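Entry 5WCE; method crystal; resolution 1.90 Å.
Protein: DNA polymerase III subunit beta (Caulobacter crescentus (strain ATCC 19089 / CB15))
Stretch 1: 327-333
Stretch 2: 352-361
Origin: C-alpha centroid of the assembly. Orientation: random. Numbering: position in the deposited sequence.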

ATOM      1  N   PRO A 327       8.498  42.593 -10.519  1.00 23.13           N
ATOM      2  CA  PRO A 327       8.321  41.661  -9.414  1.00 22.70           C
ATOM      3  C   PRO A 327       6.866  41.494  -9.041  1.00 21.63           C
ATOM      4  O   PRO A 327       6.085  42.421  -9.217  1.00 21.69           O
ATOM      5  CB  PRO A 327       9.120  42.287  -8.261  1.00 23.59           C
ATOM      6  CG  PRO A 327       9.394  43.678  -8.656  1.00 24.87           C
ATOM      7  CD  PRO A 327       9.231  43.813 -10.135  1.00 24.53           C
ATOM      8  N   PHE A 328       6.480  40.323  -8.574  1.00 20.21           N
ATOM      9  CA  PHE A 328       5.143  40.112  -8.082  1.00 19.64           C
ATOM     10  C   PHE A 328       5.163  38.905  -7.158  1.00 19.27           C
ATOM     11  O   PHE A 328       6.146  38.175  -7.161  1.00 18.68           O
ATOM     12  CB  PHE A 328       4.149  39.898  -9.233  1.00 19.79           C
ATOM     13  CG  PHE A 328       4.438  38.716 -10.056  1.00 18.92           C
ATOM     14  CD1 PHE A 328       5.338  38.787 -11.088  1.00 19.34           C
ATOM     15  CD2 PHE A 328       3.772  37.527  -9.824  1.00 19.30           C
ATOM     16  CE1 PHE A 328       5.584  37.699 -11.907  1.00 19.25           C
ATOM     17  CE2 PHE A 328       4.001  36.417 -10.644  1.00 18.78           C
ATOM     18  CZ  PHE A 328       4.925  36.477 -11.645  1.00 19.03           C
ATOM     19  N   GLU A 329       4.060  38.711  -6.429  1.00 19.39           N
ATOM     20  CA  GLU A 329       3.876  37.592  -5.527  1.00 19.83           C
ATOM     21  C   GLU A 329       2.581  36.872  -5.927  1.00 19.23           C
ATOM     22  O   GLU A 329       1.590  37.503  -6.251  1.00 17.78           O
ATOM     23  CB  GLU A 329       3.835  38.055  -4.088  1.00 22.85           C
ATOM     24  CG  GLU A 329       5.140  38.730  -3.616  1.00 25.23           C
ATOM     25  CD  GLU A 329       5.221  40.223  -4.019  1.00 29.36           C
ATOM     26  OE1 GLU A 329       4.265  40.990  -3.700  1.00 33.30           O
ATOM     27  OE2 GLU A 329       6.241  40.636  -4.646  1.00 32.07           O
ATOM     28  N   ILE A 330       2.619  35.538  -5.956  1.00 17.65           N
ATOM     29  CA  ILE A 330       1.459  34.742  -6.336  1.00 16.92           C
ATOM     30  C   ILE A 330       1.527  33.453  -5.524  1.00 16.95           C
ATOM     31  O   ILE A 330       2.638  32.968  -5.215  1.00 16.17           O
ATOM     32  CB  ILE A 330       1.471  34.495  -7.869  1.00 16.89           C
ATOM     33  CG1 ILE A 330       0.133  33.968  -8.387  1.00 17.82           C
ATOM     34  CG2 ILE A 330       2.616  33.588  -8.306  1.00 16.14           C
ATOM     35  CD1 ILE A 330       0.068  33.918  -9.904  1.00 17.95           C
ATOM     36  N   GLY A 331       0.357  32.925  -5.200  1.00 16.31           N
ATOM     37  CA  GLY A 331       0.230  31.697  -4.427  1.00 16.87           C
ATOM     38  C   GLY A 331      -0.388  30.586  -5.247  1.00 16.35           C
ATOM     39  O   GLY A 331      -1.348  30.816  -6.055  1.00 16.06           O
ATOM     40  N   PHE A 332       0.074  29.351  -5.011  1.00 15.71           N
ATOM     41  CA  PHE A 332      -0.533  28.164  -5.600  1.00 15.75           C
ATOM     42  C   PHE A 332      -0.655  27.043  -4.555  1.00 16.09           C
ATOM     43  O   PHE A 332       0.058  27.028  -3.569  1.00 15.14           O
ATOM     44  CB  PHE A 332       0.262  27.605  -6.765  1.00 15.26           C
ATOM     45  CG  PHE A 332       0.371  28.534  -7.939  1.00 15.52           C
ATOM     46  CD1 PHE A 332      -0.773  28.904  -8.655  1.00 15.92           C
ATOM     47  CD2 PHE A 332       1.596  28.976  -8.366  1.00 15.34           C
ATOM     48  CE1 PHE A 332      -0.695  29.758  -9.718  1.00 15.76           C
ATOM     49  CE2 PHE A 332       1.689  29.829  -9.451  1.00 16.22           C
ATOM     50  CZ  PHE A 332       0.538  30.233 -10.115  1.00 15.76           C
ATOM     51  N   ASN A 333      -1.634  26.177  -4.758  1.00 16.48           N
ATOM     52  CA  ASN A 333      -1.686  24.898  -4.023  1.00 17.10           C
ATOM     53  C   ASN A 333      -0.443  24.113  -4.445  1.00 16.78           C
ATOM     54  O   ASN A 333      -0.174  23.891  -5.634  1.00 15.82           O
ATOM     55  CB  ASN A 333      -3.013  24.168  -4.357  1.00 17.42           C
ATOM     56  CG  ASN A 333      -3.155  22.811  -3.672  1.00 18.12           C
ATOM     57  OD1 ASN A 333      -2.332  21.956  -3.842  1.00 17.98           O
ATOM     58  ND2 ASN A 333      -4.245  22.620  -2.970  1.00 18.88           N
ATOM     59  N   ARG A 352       3.829  31.307 -17.772  1.00 17.99           N
ATOM     60  CA  ARG A 352       3.332  32.610 -18.257  1.00 19.64           C
ATOM     61  C   ARG A 352       2.299  33.187 -17.298  1.00 19.15           C
ATOM     62  O   ARG A 352       1.208  32.632 -17.122  1.00 17.33           O
ATOM     63  CB  ARG A 352       2.766  32.504 -19.664  1.00 21.14           C
ATOM     64  CG  ARG A 352       3.744  31.815 -20.601  1.00 22.42           C
ATOM     65  CD  ARG A 352       3.308  31.947 -22.056  1.00 25.25           C
ATOM     66  NE  ARG A 352       4.209  31.180 -22.903  1.00 26.00           N
ATOM     67  CZ  ARG A 352       3.950  30.828 -24.161  1.00 32.19           C
ATOM     68  NH1 ARG A 352       2.810  31.175 -24.756  1.00 33.96           N
ATOM     69  NH2 ARG A 352       4.840  30.129 -24.859  1.00 33.42           N
ATOM     70  N   PHE A 353       2.634  34.320 -16.700  1.00 19.68           N
ATOM     71  CA  PHE A 353       1.806  34.964 -15.701  1.00 20.18           C
ATOM     72  C   PHE A 353       1.233  36.271 -16.238  1.00 22.46           C
ATOM     73  O   PHE A 353       1.809  36.887 -17.150  1.00 23.60           O
ATOM     74  CB  PHE A 353       2.654  35.344 -14.462  1.00 19.55           C
ATOM     75  CG  PHE A 353       3.390  34.217 -13.794  1.00 18.36           C
ATOM     76  CD1 PHE A 353       4.665  33.863 -14.177  1.00 17.15           C
ATOM     77  CD2 PHE A 353       2.816  33.538 -12.723  1.00 18.54           C
ATOM     78  CE1 PHE A 353       5.359  32.842 -13.530  1.00 17.16           C
ATOM     79  CE2 PHE A 353       3.533  32.512 -12.074  1.00 17.48           C
ATOM     80  CZ  PHE A 353       4.788  32.171 -12.468  1.00 16.60           C
ATOM     81  N   ALA A 354       0.084  36.660 -15.713  1.00 24.10           N
ATOM     82  CA  ALA A 354      -0.480  38.004 -15.963  1.00 26.16           C
ATOM     83  C   ALA A 354      -0.407  38.737 -14.620  1.00 29.17           C
ATOM     84  O   ALA A 354       0.660  39.191 -14.268  1.00 30.60           O
ATOM     85  CB  ALA A 354      -1.865  37.942 -16.544  1.00 26.52           C
ATOM     86  N   ASP A 355      -1.491  38.861 -13.868  1.00 31.74           N
ATOM     87  CA  ASP A 355      -1.449  39.467 -12.527  1.00 31.12           C
ATOM     88  C   ASP A 355      -1.608  38.342 -11.509  1.00 29.11           C
ATOM     89  O   ASP A 355      -1.881  37.180 -11.906  1.00 26.07           O
ATOM     90  CB  ASP A 355      -2.507  40.565 -12.383  1.00 34.52           C
ATOM     91  CG  ASP A 355      -3.876  40.086 -12.637  1.00 36.76           C
ATOM     92  OD1 ASP A 355      -4.457  39.443 -11.755  1.00 37.03           O
ATOM     93  OD2 ASP A 355      -4.386  40.342 -13.750  1.00 42.40           O
ATOM     94  N   PRO A 356      -1.440  38.649 -10.198  1.00 27.54           N
ATOM     95  CA  PRO A 356      -1.533  37.572  -9.208  1.00 26.52           C
ATOM     96  C   PRO A 356      -2.921  36.946  -9.045  1.00 25.92           C
ATOM     97  O   PRO A 356      -3.025  35.935  -8.389  1.00 26.79           O
ATOM     98  CB  PRO A 356      -1.116  38.267  -7.901  1.00 27.63           C
ATOM     99  CG  PRO A 356      -0.155  39.313  -8.370  1.00 27.98           C
ATOM    100  CD  PRO A 356      -0.783  39.854  -9.612  1.00 28.59           C
ATOM    101  N   ALA A 357      -3.970  37.589  -9.563  1.00 25.45           N
ATOM    102  CA  ALA A 357      -5.349  37.100  -9.461  1.00 26.06           C
ATOM    103  C   ALA A 357      -5.746  36.277 -10.702  1.00 25.73           C
ATOM    104  O   ALA A 357      -6.831  35.695 -10.712  1.00 25.90           O
ATOM    105  CB  ALA A 357      -6.309  38.259  -9.272  1.00 27.52           C
ATOM    106  N   SER A 358      -4.876  36.209 -11.710  1.00 23.41           N
ATOM    107  CA  SER A 358      -5.232  35.603 -12.991  1.00 23.70           C
ATOM    108  C   SER A 358      -4.684  34.191 -13.153  1.00 21.05           C
ATOM    109  O   SER A 358      -3.640  33.852 -12.629  1.00 18.79           O
ATOM    110  CB  SER A 358      -4.694  36.495 -14.121  1.00 25.36           C
ATOM    111  OG  SER A 358      -5.360  37.763 -14.030  1.00 30.85           O
ATOM    112  N   PRO A 359      -5.376  33.372 -13.969  1.00 20.63           N
ATOM    113  CA  PRO A 359      -4.825  32.054 -14.298  1.00 19.73           C
ATOM    114  C   PRO A 359      -3.417  32.125 -14.888  1.00 18.76           C
ATOM    115  O   PRO A 359      -3.125  33.031 -15.674  1.00 19.30           O
ATOM    116  CB  PRO A 359      -5.816  31.508 -15.357  1.00 20.01           C
ATOM    117  CG  PRO A 359      -7.079  32.254 -15.092  1.00 21.51           C
ATOM    118  CD  PRO A 359      -6.644  33.640 -14.675  1.00 21.52           C
ATOM    119  N   THR A 360      -2.599  31.107 -14.584  1.00 17.62           N
ATOM    120  CA  THR A 360      -1.259  31.010 -15.012  1.00 17.33           C
ATOM    121  C   THR A 360      -1.146  29.833 -15.971  1.00 16.99           C
ATOM    122  O   THR A 360      -1.660  28.800 -15.699  1.00 16.73           O
ATOM    123  CB  THR A 360      -0.341  30.807 -13.778  1.00 17.36           C
ATOM    124  OG1 THR A 360      -0.406  31.978 -12.949  1.00 17.93           O
ATOM    125  CG2 THR A 360       1.059  30.611 -14.150  1.00 17.66           C
ATOM    126  N   LEU A 361      -0.427  30.021 -17.073  1.00 16.87           N
ATOM    127  CA  LEU A 361      -0.209  28.982 -18.093  1.00 17.47           C
ATOM    128  C   LEU A 361       1.150  28.381 -17.837  1.00 17.51           C
ATOM    129  O   LEU A 361       2.127  29.106 -17.550  1.00 17.36           O
ATOM    130  CB  LEU A 361      -0.212  29.604 -19.499  1.00 18.15           C
ATOM    131  CG  LEU A 361      -0.132  28.679 -20.685  1.00 18.94           C
ATOM    132  CD1 LEU A 361      -1.406  27.871 -20.703  1.00 19.24           C
ATOM    133  CD2 LEU A 361      -0.024  29.417 -22.018  1.00 20.35           C
TER
HETATM  134  O   HOH W   1      -1.920  34.909  -5.492  1.00 23.35           O

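Stretch 1 runs as an extended strand from Phe-328 to Asn-333, and stretch 2 is a hairpin-like segment: strand at 352-353, a loop, then strand again at 360-361. No direct hydrogen bond joins the two stretches, so they do not pair as neighbouring strands of a sheet. What holds them together is mainly packing, which buries 366 Å² summed over both sides, and one bridging water. The alternation expected of a strand is plain in stretch 1: the CA-to-CB bonds of Phe-328, Ile-330 and Phe-332 point toward stretch 2, whereas that of Glu-329 points away.

Stretch 2 opens with Arg-352, which makes no contact with stretch 1 but ties the base of the loop together. Its N donates to Leu-361 O at 2.8 Å, and Leu-361 N returns a bond to Arg-352 O at 3.1 Å, a reciprocal pair that sets the two short strands antiparallel.

Phe-353 follows, and it meets all three side chains whose CA-to-CB bonds point toward stretch 2. Phe-328 presents its ring edge to the face of Phe-353, with centroids 5.0 Å apart, planes at 61° and Phe-328 CZ 3.5 Å from Phe-353 CG. This geometry lets the slightly positive C-H rim of one ring approach the electron-rich face of the other. The remaining two neighbours lie near the plane of the Phe-353 ring: Ile-330 CD1 is 4.0 Å from Phe-353 CD2, and Phe-332 CE2 is 4.2 Å from Phe-353 CE2. These are apolar van der Waals contacts, and all four residues are buried.

The CA-to-CB bond of Ala-354 points away, and the chain then enters a type I beta turn from Asp-355 to Ser-358. Ser-358 N closes it on Asp-355 O at 3.2 Å. The Asp-355 side chain, whose CA-to-CB bond points away from stretch 1, reinforces the turn: Asp-355 OD1 accepts from Ala-357 N at 2.9 Å, and Asp-355 OD2 accepts from Ser-358 OG at 2.8 Å. Both carboxylate oxygens are therefore engaged within the loop.

Pro-356 is where the backbones come closest in register, its CA lying 5.0 Å from Ile-330 CA. The proline ring packs against the strand, with Pro-356 CB 3.3 Å from Glu-329 O and Pro-356 CG 4.4 Å from Phe-328 CB. Its carbonyl faces the strand as well, Pro-356 O lying 3.7 Å from Ile-330 CG1. A water supplies the polar link here: its O accepts from Gly-331 N at 3.0 Å and donates to Pro-356 O at 3.3 Å, joining the two backbones without direct pairing.

The CA-to-CB bonds of Ala-357 and Pro-359 point away, and the chain returns to stretch 1 at Thr-360. With chi1 at -65° (m), Thr-360 OG1 sits 3.6 Å from Ile-330 CD1 and 3.5 Å from Phe-332 CZ, near the plane of the Phe-332 ring. The hydroxyl thus meets carbon at the ring's edge, a close packing contact. Leu-361 is out of reach of stretch 1 and completes the backbone pairing with Arg-352.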